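Magnesium and cobalt efflux protein (Bordetella parapertussis, PDB 3JTF) probably takes part in the transport of magnesium and cobalt ions, and binds AMP through the pair of CBS domains that makes up this fragment. Local coordinates at residues B[14-19]-B[47-51]. Sequence-based numbering, arbitrary orientation.
Sequences RSRMDL and DRDNI. With AMP (adenosine monophosphate), chain F; SO4 (sulfate ion), chain G.
Arg48 reaches from a type I turn, Asp47 to Asn50, across to the 3-10 segment 14-16 of the same CBS domain, and its guanidinium lies between Arg14 and Leu19. One face carries Leu19 CD1, 3.5 Å from Arg48 NH2; over the opposite face passes the guanidinium of Arg14, the two planes 31° apart. The bend at chi3 (-64°) turns the end of Arg48 toward the 14-19 backbone, where NH2 donates to Arg14 O at 2.9 Å, from above the carbonyl plane. Met17 N bonds the same oxygen from the other face, so the carbonyl that opens this short turn is held from both faces. A water accepts from Arg48 NH1 and lies 2.7 Å from Met17 O, next to Asp18, whose backbone N and O bind the adenine N1 and N6 of AMP. The contact and the adenine site thus share one short loop, 14-19.

Arg14, its chain extended from CG to NE, grips Asp49 side-on: NE meets the syn lone pair of OD1 at 2.9 Å, and NH1 reaches OD2. The carboxylate probably offsets the two neighbouring positive charges; a sulfate, probably from the crystallisation liquor, sits at the guanidinium edge, where Arg14 NH2 donates to sulfate O1 at 2.7 Å.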
loop_
_atom_site.group_PDB
_atom_site.type_symbol
_atom_site.label_atom_id
_atom_site.label_comp_id
_atom_site.label_asym_id
_atom_site.label_seq_id
_atom_site.Cartn_x
_atom_site.Cartn_y
_atom_site.Cartn_z
ATOM N N ARG B 14 -8.778 1.315 -17.801
ATOM C CA ARG B 14 -9.191 2.697 -17.569
ATOM C C ARG B 14 -10.574 2.788 -16.867
ATOM O O ARG B 14 -10.739 3.525 -15.902
ATOM C CB ARG B 14 -9.251 3.400 -18.939
ATOM C CG ARG B 14 -9.806 4.793 -18.947
ATOM C CD ARG B 14 -9.804 5.305 -20.396
ATOM N NE ARG B 14 -10.310 6.658 -20.464
ATOM C CZ ARG B 14 -11.602 6.975 -20.503
ATOM N NH1 ARG B 14 -11.963 8.255 -20.569
ATOM N NH2 ARG B 14 -12.546 6.023 -20.510
ATOM N N SER B 15 -11.547 2.021 -17.341
ATOM C CA SER B 15 -12.936 2.106 -16.813
ATOM C C SER B 15 -13.031 1.704 -15.353
ATOM O O SER B 15 -13.960 2.108 -14.657
ATOM C CB SER B 15 -13.879 1.238 -17.642
ATOM O OG SER B 15 -13.597 -0.130 -17.415
ATOM N N ARG B 16 -12.046 0.941 -14.884
ATOM C CA ARG B 16 -12.022 0.437 -13.508
ATOM C C ARG B 16 -11.148 1.265 -12.561
ATOM O O ARG B 16 -11.052 0.961 -11.368
ATOM C CB ARG B 16 -11.508 -1.011 -13.464
ATOM C CG ARG B 16 -12.424 -2.072 -14.043
ATOM C CD ARG B 16 -12.211 -3.450 -13.301
ATOM N NE ARG B 16 -12.244 -4.538 -14.264
ATOM C CZ ARG B 16 -11.254 -5.389 -14.489
ATOM N NH1 ARG B 16 -10.122 -5.343 -13.779
ATOM N NH2 ARG B 16 -11.408 -6.308 -15.430
HETATM N N MSE B 17 -10.544 2.325 -13.044
HETATM C CA MSE B 17 -9.674 3.103 -12.183
HETATM C C MSE B 17 -10.439 3.948 -11.187
HETATM O O MSE B 17 -11.434 4.560 -11.537
HETATM C CB MSE B 17 -8.773 4.002 -13.011
HETATM C CG MSE B 17 -7.899 3.235 -13.930
HETATM SE SE MSE B 17 -6.644 4.448 -14.880
HETATM C CE MSE B 17 -7.812 5.519 -15.795
ATOM N N ASP B 18 -9.988 3.943 -9.939
ATOM C CA ASP B 18 -10.500 4.844 -8.940
ATOM C C ASP B 18 -9.644 6.100 -9.021
ATOM O O ASP B 18 -8.428 6.072 -8.705
ATOM C CB ASP B 18 -10.423 4.236 -7.527
ATOM C CG ASP B 18 -11.393 3.093 -7.330
ATOM O OD1 ASP B 18 -12.536 3.207 -7.798
ATOM O OD2 ASP B 18 -11.025 2.061 -6.725
ATOM N N LEU B 19 -10.279 7.187 -9.441
ATOM C CA LEU B 19 -9.608 8.464 -9.692
ATOM C C LEU B 19 -10.124 9.495 -8.769
ATOM O O LEU B 19 -11.234 9.357 -8.285
ATOM C CB LEU B 19 -9.974 8.979 -11.075
ATOM C CG LEU B 19 -9.686 8.079 -12.265
ATOM C CD1 LEU B 19 -10.082 8.738 -13.581
ATOM C CD2 LEU B 19 -8.246 7.788 -12.265
ATOM N N ASP B 47 -11.157 16.872 -17.019
ATOM C CA ASP B 47 -11.530 15.692 -17.835
ATOM C C ASP B 47 -10.776 14.519 -17.200
ATOM O O ASP B 47 -9.631 14.692 -16.771
ATOM C CB ASP B 47 -11.064 15.837 -19.284
ATOM C CG ASP B 47 -11.388 14.601 -20.161
ATOM O OD1 ASP B 47 -12.496 14.509 -20.773
ATOM O OD2 ASP B 47 -10.523 13.737 -20.327
ATOM N N ARG B 48 -11.407 13.350 -17.133
ATOM C CA ARG B 48 -10.807 12.196 -16.469
ATOM C C ARG B 48 -9.515 11.697 -17.103
ATOM O O ARG B 48 -8.719 11.068 -16.434
ATOM C CB ARG B 48 -11.817 11.041 -16.361
ATOM C CG ARG B 48 -12.357 10.537 -17.659
ATOM C CD ARG B 48 -12.945 9.093 -17.464
ATOM N NE ARG B 48 -11.836 8.206 -17.094
ATOM C CZ ARG B 48 -11.922 7.077 -16.387
ATOM N NH1 ARG B 48 -13.085 6.624 -15.929
ATOM N NH2 ARG B 48 -10.809 6.400 -16.136
ATOM N N ASP B 49 -9.288 11.948 -18.378
ATOM C CA ASP B 49 -7.999 11.613 -18.944
ATOM C C ASP B 49 -6.935 12.712 -18.776
ATOM O O ASP B 49 -5.781 12.480 -19.144
ATOM C CB ASP B 49 -8.118 11.283 -20.408
ATOM C CG ASP B 49 -8.850 9.959 -20.661
ATOM O OD1 ASP B 49 -8.780 9.006 -19.859
ATOM O OD2 ASP B 49 -9.543 9.923 -21.651
ATOM N N ASN B 50 -7.309 13.869 -18.224
ATOM C CA ASN B 50 -6.334 14.936 -17.947
ATOM C C ASN B 50 -5.698 14.704 -16.553
ATOM O O ASN B 50 -5.962 15.431 -15.571
ATOM C CB ASN B 50 -6.991 16.306 -18.074
ATOM C CG ASN B 50 -5.987 17.446 -18.003
ATOM O OD1 ASN B 50 -4.906 17.337 -18.534
ATOM N ND2 ASN B 50 -6.336 18.522 -17.314
ATOM N N ILE B 51 -4.868 13.674 -16.495
ATOM C CA ILE B 51 -4.234 13.228 -15.291
ATOM C C ILE B 51 -3.119 14.199 -14.924
ATOM O O ILE B 51 -2.241 14.492 -15.750
ATOM C CB ILE B 51 -3.599 11.832 -15.469
ATOM C CG1 ILE B 51 -4.646 10.791 -15.781
ATOM C CG2 ILE B 51 -2.807 11.386 -14.173
ATOM C CD1 ILE B 51 -5.633 10.604 -14.738
HETATM P P AMP F . -3.699 -1.311 -3.401
HETATM O O1P AMP F . -3.055 0.023 -3.572
HETATM O O2P AMP F . -3.068 -2.199 -2.381
HETATM O O3P AMP F . -5.180 -1.213 -3.244
HETATM O "O5'" AMP F . -3.571 -2.116 -4.769
HETATM C "C5'" AMP F . -4.235 -3.383 -4.881
HETATM C "C4'" AMP F . -4.608 -3.559 -6.321
HETATM O "O4'" AMP F . -5.706 -2.726 -6.753
HETATM C "C3'" AMP F . -3.429 -3.125 -7.196
HETATM O "O3'" AMP F . -2.409 -4.128 -7.244
HETATM C "C2'" AMP F . -4.148 -2.923 -8.480
HETATM O "O2'" AMP F . -4.554 -4.295 -8.853
HETATM C "C1'" AMP F . -5.354 -2.102 -7.998
HETATM N N9 AMP F . -5.293 -0.618 -7.737
HETATM C C8 AMP F . -4.448 0.134 -6.971
HETATM N N7 AMP F . -4.810 1.451 -6.981
HETATM C C5 AMP F . -5.927 1.542 -7.741
HETATM C C6 AMP F . -6.855 2.608 -8.150
HETATM N N6 AMP F . -6.636 3.873 -7.777
HETATM N N1 AMP F . -7.881 2.288 -8.968
HETATM C C2 AMP F . -8.124 1.032 -9.351
HETATM N N3 AMP F . -7.350 -0.003 -8.982
HETATM C C4 AMP F . -6.242 0.200 -8.210
HETATM S S SO4 G . -15.692 7.203 -21.279
HETATM O O1 SO4 G . -15.210 5.961 -20.671
HETATM O O2 SO4 G . -15.301 7.273 -22.690
HETATM O O3 SO4 G . -17.150 7.230 -21.220
HETATM O O4 SO4 G . -15.161 8.352 -20.543
HETATM O O HOH W 1 -12.822 4.843 -13.815
#